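Local coordinates for protein transcriptional regulator, LYSR family (Neisseria meningitidis, PDB 4AB5) that probably controls transcription of methionine-biosynthesis genes as a MetR-like DNA-binding regulator, of which this chain is the regulatory domain, at residues B[80-86]-B[153-159]; B[119-124]-B[179-183]; B[144-148]-B[168-172]. All blocks are in the same frame, centred on the assembly; numbering follows the deposited sequence.

In the fold
All three contacts gather round one mixed sheet of the regulatory domain: contact 1 pairs two of its strands, and contacts 2 and 3 set helices 119-125 and 140-148 against strand 171-189 and the residues leading into it. Contacts 1 and 2 have centres about 10 Å apart and touch: Tyr80 O and Met82 N probably bond to Ser182 N and Leu180 O. Contacts 1 and 3, centres about 11 Å apart, meet where Cys86 O probably accepts from Val171 N. Contacts 2 and 3 do not touch: centres about 20 Å apart, nearest atoms about 10 Å. Relatives bind effectors in a cleft between two subdomains, but no ligand marks such a site among these contacts.

Contact 1 of 3, residues B[80-86]-B[153-159]; sequences YEMVGIC and IAALPYW
Val83 and Leu156 exchange two backbone hydrogen bonds at the middle of an antiparallel strand pair, part of the mixed sheet of a LysR effector-binding domain with the fold of the periplasmic binding proteins. Val83 N reaches Leu156 O at 2.8 Å, and Leu156 N returns the bond to Val83 O. Ile85 with Ala154 is the next hydrogen-bonded pair; Gly84 with Ala155 and Met82 with Pro157 are non-hydrogen-bonded. Proline suits this last position, where no N-H is needed across the pair, and as N-cap it starts helix 158-166. Tyr158 N then gives its hydrogen to Glu81 O at 2.9 Å, almost straight onto the carbonyl (C=O...N 171°).

Tyr80 has CG lodged between its own backbone N and carbonyl carbon (chi1 52°), which carries the ring to Pro157 and Trp159. Its CB is 4.2 Å from Trp159 CD1. CG and CD2 lie beneath Trp159 NE1, CD2 at 3.6 Å, as does CE2 farther along. On the other flank CD1 and CE1 meet the proline ring, CE1 lying 3.5 Å from Pro157 CB. CZ still lies near Trp159 NE1 and Pro157 CG, and the side chain ends beyond them at OH. The indole thus stands edge-on over the tyrosine face in a T-shaped stack, planes at 90°, with its pyrrole nitrogen above the ring centre.

Branched and small apolar residues, Val83, Ile85, Ala154 and Leu156, fill the sheet face packed against helices 140-148 and 158-166; Ile85 CD1 meets Leu156 CD1 at 3.9 Å. Met82, a selenomethionine, lies on the other face with Ala155 and Pro157. Its flexible chain folds across to the partner strand, placing SE 4.1 Å from Pro157 CD and CE 4.0 Å from Ala155 CB.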
loop_
_atom_site.group_PDB
_atom_site.type_symbol
_atom_site.label_atom_id
_atom_site.label_comp_id
_atom_site.label_asym_id
_atom_site.label_seq_id
_atom_site.Cartn_x
_atom_site.Cartn_y
_atom_site.Cartn_z
ATOM N N TYR B 80 1.466 11.060 17.868
ATOM C CA TYR B 80 0.079 10.597 17.730
ATOM C C TYR B 80 -0.154 9.309 18.504
ATOM O O TYR B 80 0.802 8.578 18.783
ATOM C CB TYR B 80 -0.362 10.443 16.251
ATOM C CG TYR B 80 0.559 9.606 15.385
ATOM C CD1 TYR B 80 0.516 8.218 15.424
ATOM C CD2 TYR B 80 1.445 10.205 14.492
ATOM C CE1 TYR B 80 1.365 7.444 14.635
ATOM C CE2 TYR B 80 2.271 9.439 13.667
ATOM C CZ TYR B 80 2.233 8.057 13.747
ATOM O OH TYR B 80 3.047 7.278 12.957
ATOM N N GLU B 81 -1.433 9.018 18.826
ATOM C CA GLU B 81 -1.823 7.814 19.546
ATOM C C GLU B 81 -2.020 6.601 18.655
ATOM O O GLU B 81 -2.619 6.693 17.576
ATOM C CB GLU B 81 -3.022 8.036 20.505
ATOM C CG GLU B 81 -4.336 8.494 19.875
ATOM C CD GLU B 81 -4.524 9.983 19.623
ATOM O OE1 GLU B 81 -3.801 10.542 18.764
ATOM O OE2 GLU B 81 -5.470 10.562 20.205
HETATM N N MSE B 82 -1.461 5.473 19.108
HETATM C CA MSE B 82 -1.573 4.159 18.492
HETATM C C MSE B 82 -2.802 3.540 19.135
HETATM O O MSE B 82 -2.851 3.364 20.359
HETATM C CB MSE B 82 -0.332 3.293 18.765
HETATM C CG MSE B 82 0.913 3.764 18.035
HETATM SE SE MSE B 82 0.830 3.511 16.103
HETATM C CE MSE B 82 0.803 1.528 16.047
ATOM N N VAL B 83 -3.825 3.283 18.324
ATOM C CA VAL B 83 -5.076 2.722 18.827
ATOM C C VAL B 83 -5.199 1.269 18.429
ATOM O O VAL B 83 -4.709 0.872 17.366
ATOM C CB VAL B 83 -6.338 3.557 18.457
ATOM C CG1 VAL B 83 -6.285 4.951 19.080
ATOM C CG2 VAL B 83 -6.556 3.638 16.943
ATOM N N GLY B 84 -5.830 0.489 19.301
ATOM C CA GLY B 84 -6.108 -0.914 19.055
ATOM C C GLY B 84 -7.406 -1.010 18.281
ATOM O O GLY B 84 -8.358 -0.287 18.580
ATOM N N ILE B 85 -7.437 -1.850 17.238
ATOM C CA ILE B 85 -8.641 -2.057 16.435
ATOM C C ILE B 85 -9.093 -3.495 16.457
ATOM O O ILE B 85 -8.269 -4.409 16.373
ATOM C CB ILE B 85 -8.577 -1.470 14.993
ATOM C CG1 ILE B 85 -7.420 -2.072 14.145
ATOM C CG2 ILE B 85 -8.526 0.058 15.032
ATOM C CD1 ILE B 85 -7.620 -2.031 12.613
ATOM N N CYS B 86 -10.403 -3.690 16.602
ATOM C CA CYS B 86 -11.071 -4.994 16.574
ATOM C C CYS B 86 -12.419 -4.833 15.859
ATOM O O CYS B 86 -12.857 -3.707 15.633
ATOM C CB CYS B 86 -11.226 -5.586 17.976
ATOM S SG CYS B 86 -12.450 -4.750 19.016
ATOM N N ILE B 153 -6.649 -8.839 15.544
ATOM C CA ILE B 153 -6.654 -7.449 16.025
ATOM C C ILE B 153 -5.400 -6.724 15.523
ATOM O O ILE B 153 -4.471 -7.380 15.054
ATOM C CB ILE B 153 -6.841 -7.348 17.567
ATOM C CG1 ILE B 153 -5.698 -8.056 18.349
ATOM C CG2 ILE B 153 -8.243 -7.845 17.995
ATOM C CD1 ILE B 153 -5.601 -7.688 19.814
ATOM N N ALA B 154 -5.371 -5.384 15.597
ATOM C CA ALA B 154 -4.216 -4.600 15.145
ATOM C C ALA B 154 -4.044 -3.329 15.950
ATOM O O ALA B 154 -4.952 -2.934 16.673
ATOM C CB ALA B 154 -4.360 -4.251 13.667
ATOM N N ALA B 155 -2.864 -2.696 15.824
ATOM C CA ALA B 155 -2.522 -1.410 16.427
ATOM C C ALA B 155 -2.151 -0.480 15.278
ATOM O O ALA B 155 -1.231 -0.775 14.505
ATOM C CB ALA B 155 -1.354 -1.549 17.390
ATOM N N LEU B 156 -2.907 0.603 15.121
ATOM C CA LEU B 156 -2.675 1.558 14.041
ATOM C C LEU B 156 -2.821 2.996 14.526
ATOM O O LEU B 156 -3.514 3.207 15.521
ATOM C CB LEU B 156 -3.643 1.290 12.865
ATOM C CG LEU B 156 -3.381 0.056 11.998
ATOM C CD1 LEU B 156 -4.565 -0.216 11.097
ATOM C CD2 LEU B 156 -2.106 0.206 11.174
ATOM N N PRO B 157 -2.193 4.000 13.858
ATOM C CA PRO B 157 -2.382 5.395 14.296
ATOM C C PRO B 157 -3.865 5.762 14.242
ATOM O O PRO B 157 -4.580 5.274 13.366
ATOM C CB PRO B 157 -1.600 6.206 13.252
ATOM C CG PRO B 157 -0.637 5.252 12.649
ATOM C CD PRO B 157 -1.319 3.928 12.665
ATOM N N TYR B 158 -4.329 6.594 15.183
ATOM C CA TYR B 158 -5.721 7.028 15.217
ATOM C C TYR B 158 -6.138 7.678 13.880
ATOM O O TYR B 158 -7.223 7.379 13.375
ATOM C CB TYR B 158 -5.983 7.966 16.420
ATOM C CG TYR B 158 -7.378 8.554 16.427
ATOM C CD1 TYR B 158 -8.480 7.786 16.803
ATOM C CD2 TYR B 158 -7.608 9.857 15.991
ATOM C CE1 TYR B 158 -9.773 8.304 16.758
ATOM C CE2 TYR B 158 -8.896 10.384 15.943
ATOM C CZ TYR B 158 -9.975 9.607 16.340
ATOM O OH TYR B 158 -11.254 10.107 16.291
ATOM N N TRP B 159 -5.277 8.552 13.309
ATOM C CA TRP B 159 -5.572 9.222 12.042
ATOM C C TRP B 159 -5.838 8.263 10.859
ATOM O O TRP B 159 -6.696 8.562 10.030
ATOM C CB TRP B 159 -4.532 10.309 11.700
ATOM C CG TRP B 159 -3.127 9.807 11.571
ATOM C CD1 TRP B 159 -2.162 9.830 12.531
ATOM C CD2 TRP B 159 -2.524 9.226 10.405
ATOM N NE1 TRP B 159 -0.994 9.296 12.040
ATOM C CE2 TRP B 159 -1.195 8.895 10.744
ATOM C CE3 TRP B 159 -2.982 8.940 9.103
ATOM C CZ2 TRP B 159 -0.314 8.305 9.829
ATOM C CZ3 TRP B 159 -2.113 8.345 8.204
ATOM C CH2 TRP B 159 -0.796 8.037 8.569
HETATM O O HOH W 1 -3.900 10.504 15.430
#

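Contact 2 of 3, residues B[119-124]-B[179-183]; sequences DLPKKI and GLQSK
Helix 119-124 lies almost square to strand 181-183, their axes at 103° and 10.2 Å apart, and the closest CA pair, Asp119 with Ser182, is separated by 7.0 Å. Side chains therefore make the join. Leu180 supplies the apolar half: with CG anti to its backbone N (chi1 -165°), it lays its fork against the side of the helix. Its CD1 meets Ile124 CD1 tip to tip at 3.8 Å, while CD2 lies 3.9 Å from Leu120 CB, the two leucine side chains crossing at about a right angle. A leucine suits this place because its two methyls spread over the helix, CD1 toward Ile124 and the aliphatic part of Lys123, CD2 toward Leu120.

The helix packs here on the long strand 171-189, which is hydrogen-bonded along an edge to strand 72-86 (Leu180 with Met82, Ser182 with Tyr80) in the mixed sheet of this periplasmic-binding-protein-like domain. Beside the leucine is a polar cluster centred on Asp119 OD2. Ser182 OG donates to OD2 at 2.7 Å, and Lys123, one helical turn after Asp119, adds a salt bridge from NZ at 2.9 Å. These two donors arrive from opposite faces of the carboxylate plane, gripping the oxygen between them; a water donates to it as well. Lysine has the reach and the hydrogens for a second acceptor, and its NZ also bonds Gln181 O, lying in the carbonyl plane at 2.9 Å.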
loop_
_atom_site.group_PDB
_atom_site.type_symbol
_atom_site.label_atom_id
_atom_site.label_comp_id
_atom_site.label_asym_id
_atom_site.label_seq_id
_atom_site.Cartn_x
_atom_site.Cartn_y
_atom_site.Cartn_z
ATOM N N ASP B 119 5.873 -0.314 17.276
ATOM C CA ASP B 119 5.687 0.336 18.576
ATOM C C ASP B 119 5.003 -0.516 19.628
ATOM O O ASP B 119 5.523 -0.606 20.740
ATOM C CB ASP B 119 5.006 1.698 18.428
ATOM C CG ASP B 119 5.961 2.876 18.263
ATOM O OD1 ASP B 119 7.066 2.682 17.720
ATOM O OD2 ASP B 119 5.590 3.990 18.651
ATOM N N LEU B 120 3.866 -1.163 19.288
ATOM C CA LEU B 120 3.142 -2.048 20.212
ATOM C C LEU B 120 4.024 -3.216 20.714
ATOM O O LEU B 120 4.279 -3.239 21.917
ATOM C CB LEU B 120 1.773 -2.510 19.661
ATOM C CG LEU B 120 1.117 -3.711 20.385
ATOM C CD1 LEU B 120 0.478 -3.298 21.687
ATOM C CD2 LEU B 120 0.109 -4.379 19.506
ATOM N N PRO B 121 4.567 -4.121 19.850
ATOM C CA PRO B 121 5.448 -5.184 20.367
ATOM C C PRO B 121 6.660 -4.681 21.148
ATOM O O PRO B 121 6.892 -5.147 22.262
ATOM C CB PRO B 121 5.857 -5.949 19.103
ATOM C CG PRO B 121 4.724 -5.706 18.138
ATOM C CD PRO B 121 4.365 -4.277 18.392
ATOM N N LYS B 122 7.396 -3.706 20.592
ATOM C CA LYS B 122 8.601 -3.129 21.194
ATOM C C LYS B 122 8.387 -2.478 22.579
ATOM O O LYS B 122 9.135 -2.783 23.517
ATOM C CB LYS B 122 9.286 -2.156 20.204
ATOM C CG LYS B 122 10.462 -1.357 20.770
ATOM C CD LYS B 122 11.360 -0.772 19.689
ATOM C CE LYS B 122 10.948 0.612 19.259
ATOM N NZ LYS B 122 11.913 1.207 18.291
ATOM N N LYS B 123 7.401 -1.571 22.687
ATOM C CA LYS B 123 7.131 -0.800 23.903
ATOM C C LYS B 123 6.231 -1.469 24.933
ATOM O O LYS B 123 6.175 -0.989 26.067
ATOM C CB LYS B 123 6.526 0.572 23.540
ATOM C CG LYS B 123 7.454 1.506 22.768
ATOM C CD LYS B 123 6.665 2.593 22.066
ATOM C CE LYS B 123 7.441 3.884 22.003
ATOM N NZ LYS B 123 6.809 4.865 21.088
ATOM N N ILE B 124 5.473 -2.511 24.548
ATOM C CA ILE B 124 4.472 -3.112 25.439
ATOM C C ILE B 124 4.553 -4.636 25.616
ATOM O O ILE B 124 4.565 -5.119 26.748
ATOM C CB ILE B 124 3.037 -2.641 24.998
ATOM C CG1 ILE B 124 2.969 -1.091 24.740
ATOM C CG2 ILE B 124 1.905 -3.180 25.903
ATOM C CD1 ILE B 124 1.861 -0.237 25.430
ATOM N N GLY B 179 -1.767 4.692 27.622
ATOM C CA GLY B 179 -1.927 4.833 26.181
ATOM C C GLY B 179 -0.643 4.488 25.445
ATOM O O GLY B 179 0.385 4.214 26.077
ATOM N N LEU B 180 -0.689 4.485 24.100
ATOM C CA LEU B 180 0.483 4.191 23.274
ATOM C C LEU B 180 0.709 5.318 22.272
ATOM O O LEU B 180 -0.100 5.525 21.370
ATOM C CB LEU B 180 0.303 2.841 22.573
ATOM C CG LEU B 180 1.494 2.145 21.924
ATOM C CD1 LEU B 180 2.782 2.206 22.714
ATOM C CD2 LEU B 180 1.085 0.837 21.457
ATOM N N GLN B 181 1.791 6.059 22.449
ATOM C CA GLN B 181 2.111 7.193 21.605
ATOM C C GLN B 181 3.328 6.936 20.727
ATOM O O GLN B 181 4.331 6.424 21.210
ATOM C CB GLN B 181 2.322 8.449 22.478
ATOM C CG GLN B 181 2.322 9.762 21.692
ATOM C CD GLN B 181 2.857 10.946 22.467
ATOM O OE1 GLN B 181 3.955 10.920 23.035
ATOM N NE2 GLN B 181 2.119 12.042 22.437
ATOM N N SER B 182 3.241 7.308 19.443
ATOM C CA SER B 182 4.356 7.252 18.497
ATOM C C SER B 182 4.898 8.661 18.350
ATOM O O SER B 182 4.122 9.614 18.339
ATOM C CB SER B 182 3.905 6.739 17.137
ATOM O OG SER B 182 3.740 5.332 17.170
ATOM N N LYS B 183 6.226 8.790 18.263
ATOM C CA LYS B 183 6.900 10.072 18.101
ATOM C C LYS B 183 7.661 10.067 16.771
ATOM O O LYS B 183 8.486 9.185 16.547
ATOM C CB LYS B 183 7.832 10.344 19.290
ATOM C CG LYS B 183 7.097 10.600 20.603
ATOM C CD LYS B 183 8.069 10.681 21.768
ATOM C CE LYS B 183 7.382 10.890 23.095
ATOM N NZ LYS B 183 6.992 12.311 23.301
HETATM O O HOH W 2 7.855 5.893 18.202
#

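Contact 3 of 3, residues B[144-148]-B[168-172]; sequences IQLVA and GYVVH
The last turn of helix 140-148 meets residues 169 and 170, just before strand 171-189, without a hydrogen bond between them, and the backbones come nearest at Ala148 and Tyr169, CA atoms 5.2 Å apart. Alanine permits this approach: its single methyl carbon CB sits 3.3 Å from Tyr169 O and 4.0 Å from Tyr169 CB.

Gln145 bends at chi2 (-54°), bringing its amide back over the tyrosine ring. NE2 stands 3.4 Å above the ring plane, displaced toward the rim on the CE2 side, and the amide is nearly upright on the ring, planes 82° apart. In this amino-aromatic contact NE2 rests on the pi face, while OE1 accepts a hydrogen bond from Arg31 of the second subunit, which is consistent with NE2 being the end that faces the tyrosine.

Ile144 adds its CG2 methyl, which lies obliquely to the same ring, 3.8 Å from Tyr169 CD2. Next along, Val147 and Val170 meet methyl to methyl, CG1 to CG1 at 3.6 Å, their side chains crossing at about a right angle.

Gly168, with its positive phi, closes helix 158-166 in a Schellman motif. Ile144 and Tyr169 both touch Tyr164 of that helix, and Ile144 and Val147 pack on Ile85 of strand 72-86, so the contact fills the corner between two helices and the sheet at the subunit interface.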
loop_
_atom_site.group_PDB
_atom_site.type_symbol
_atom_site.label_atom_id
_atom_site.label_comp_id
_atom_site.label_asym_id
_atom_site.label_seq_id
_atom_site.Cartn_x
_atom_site.Cartn_y
_atom_site.Cartn_z
ATOM N N ILE B 144 -7.370 -3.708 7.874
ATOM C CA ILE B 144 -8.706 -3.324 8.325
ATOM C C ILE B 144 -9.763 -4.356 7.962
ATOM O O ILE B 144 -10.557 -4.720 8.831
ATOM C CB ILE B 144 -9.054 -1.844 7.945
ATOM C CG1 ILE B 144 -8.488 -0.883 9.004
ATOM C CG2 ILE B 144 -10.572 -1.597 7.769
ATOM C CD1 ILE B 144 -7.414 -0.084 8.548
ATOM N N GLN B 145 -9.741 -4.875 6.714
ATOM C CA GLN B 145 -10.721 -5.896 6.285
ATOM C C GLN B 145 -10.556 -7.223 7.004
ATOM O O GLN B 145 -11.544 -7.887 7.269
ATOM C CB GLN B 145 -10.749 -6.086 4.762
ATOM C CG GLN B 145 -11.271 -4.878 3.982
ATOM C CD GLN B 145 -12.629 -4.376 4.421
ATOM O OE1 GLN B 145 -13.549 -5.141 4.708
ATOM N NE2 GLN B 145 -12.788 -3.067 4.441
ATOM N N LEU B 146 -9.310 -7.582 7.350
ATOM C CA LEU B 146 -8.978 -8.787 8.103
ATOM C C LEU B 146 -9.448 -8.637 9.560
ATOM O O LEU B 146 -10.036 -9.570 10.116
ATOM C CB LEU B 146 -7.467 -9.063 8.043
ATOM C CG LEU B 146 -6.922 -9.673 6.753
ATOM C CD1 LEU B 146 -5.421 -9.713 6.792
ATOM C CD2 LEU B 146 -7.476 -11.065 6.506
ATOM N N VAL B 147 -9.235 -7.442 10.151
ATOM C CA VAL B 147 -9.683 -7.121 11.510
ATOM C C VAL B 147 -11.237 -7.185 11.563
ATOM O O VAL B 147 -11.791 -7.874 12.421
ATOM C CB VAL B 147 -9.093 -5.773 12.040
ATOM C CG1 VAL B 147 -9.692 -5.397 13.384
ATOM C CG2 VAL B 147 -7.571 -5.839 12.163
ATOM N N ALA B 148 -11.914 -6.531 10.594
ATOM C CA ALA B 148 -13.380 -6.476 10.454
ATOM C C ALA B 148 -14.036 -7.852 10.288
ATOM O O ALA B 148 -15.188 -8.042 10.693
ATOM C CB ALA B 148 -13.754 -5.576 9.289
ATOM N N GLY B 168 -18.030 1.618 9.701
ATOM C CA GLY B 168 -18.443 0.577 10.637
ATOM C C GLY B 168 -17.633 -0.709 10.617
ATOM O O GLY B 168 -18.021 -1.692 11.262
ATOM N N TYR B 169 -16.493 -0.714 9.899
ATOM C CA TYR B 169 -15.625 -1.887 9.781
ATOM C C TYR B 169 -15.033 -2.313 11.129
ATOM O O TYR B 169 -15.046 -3.493 11.471
ATOM C CB TYR B 169 -14.467 -1.629 8.779
ATOM C CG TYR B 169 -14.863 -1.275 7.361
ATOM C CD1 TYR B 169 -16.020 -1.796 6.786
ATOM C CD2 TYR B 169 -14.035 -0.498 6.559
ATOM C CE1 TYR B 169 -16.372 -1.501 5.475
ATOM C CE2 TYR B 169 -14.370 -0.208 5.240
ATOM C CZ TYR B 169 -15.538 -0.716 4.698
ATOM O OH TYR B 169 -15.887 -0.431 3.398
ATOM N N VAL B 170 -14.479 -1.350 11.870
ATOM C CA VAL B 170 -13.793 -1.596 13.134
ATOM C C VAL B 170 -14.230 -0.602 14.215
ATOM O O VAL B 170 -14.913 0.387 13.931
ATOM C CB VAL B 170 -12.235 -1.554 12.936
ATOM C CG1 VAL B 170 -11.737 -2.694 12.052
ATOM C CG2 VAL B 170 -11.757 -0.197 12.399
ATOM N N VAL B 171 -13.810 -0.877 15.457
ATOM C CA VAL B 171 -13.985 -0.007 16.619
ATOM C C VAL B 171 -12.576 0.218 17.141
ATOM O O VAL B 171 -11.701 -0.621 16.894
ATOM C CB VAL B 171 -14.968 -0.535 17.703
ATOM C CG1 VAL B 171 -16.394 -0.630 17.168
ATOM C CG2 VAL B 171 -14.523 -1.866 18.294
ATOM N N HIS B 172 -12.326 1.352 17.791
ATOM C CA HIS B 172 -10.988 1.615 18.309
ATOM C C HIS B 172 -10.980 1.661 19.813
ATOM O O HIS B 172 -11.969 2.088 20.426
ATOM C CB HIS B 172 -10.326 2.845 17.656
ATOM C CG HIS B 172 -10.820 4.160 18.160
ATOM N ND1 HIS B 172 -10.038 4.951 18.992
ATOM C CD2 HIS B 172 -11.990 4.798 17.920
ATOM C CE1 HIS B 172 -10.763 6.031 19.238
ATOM N NE2 HIS B 172 -11.940 5.989 18.603
#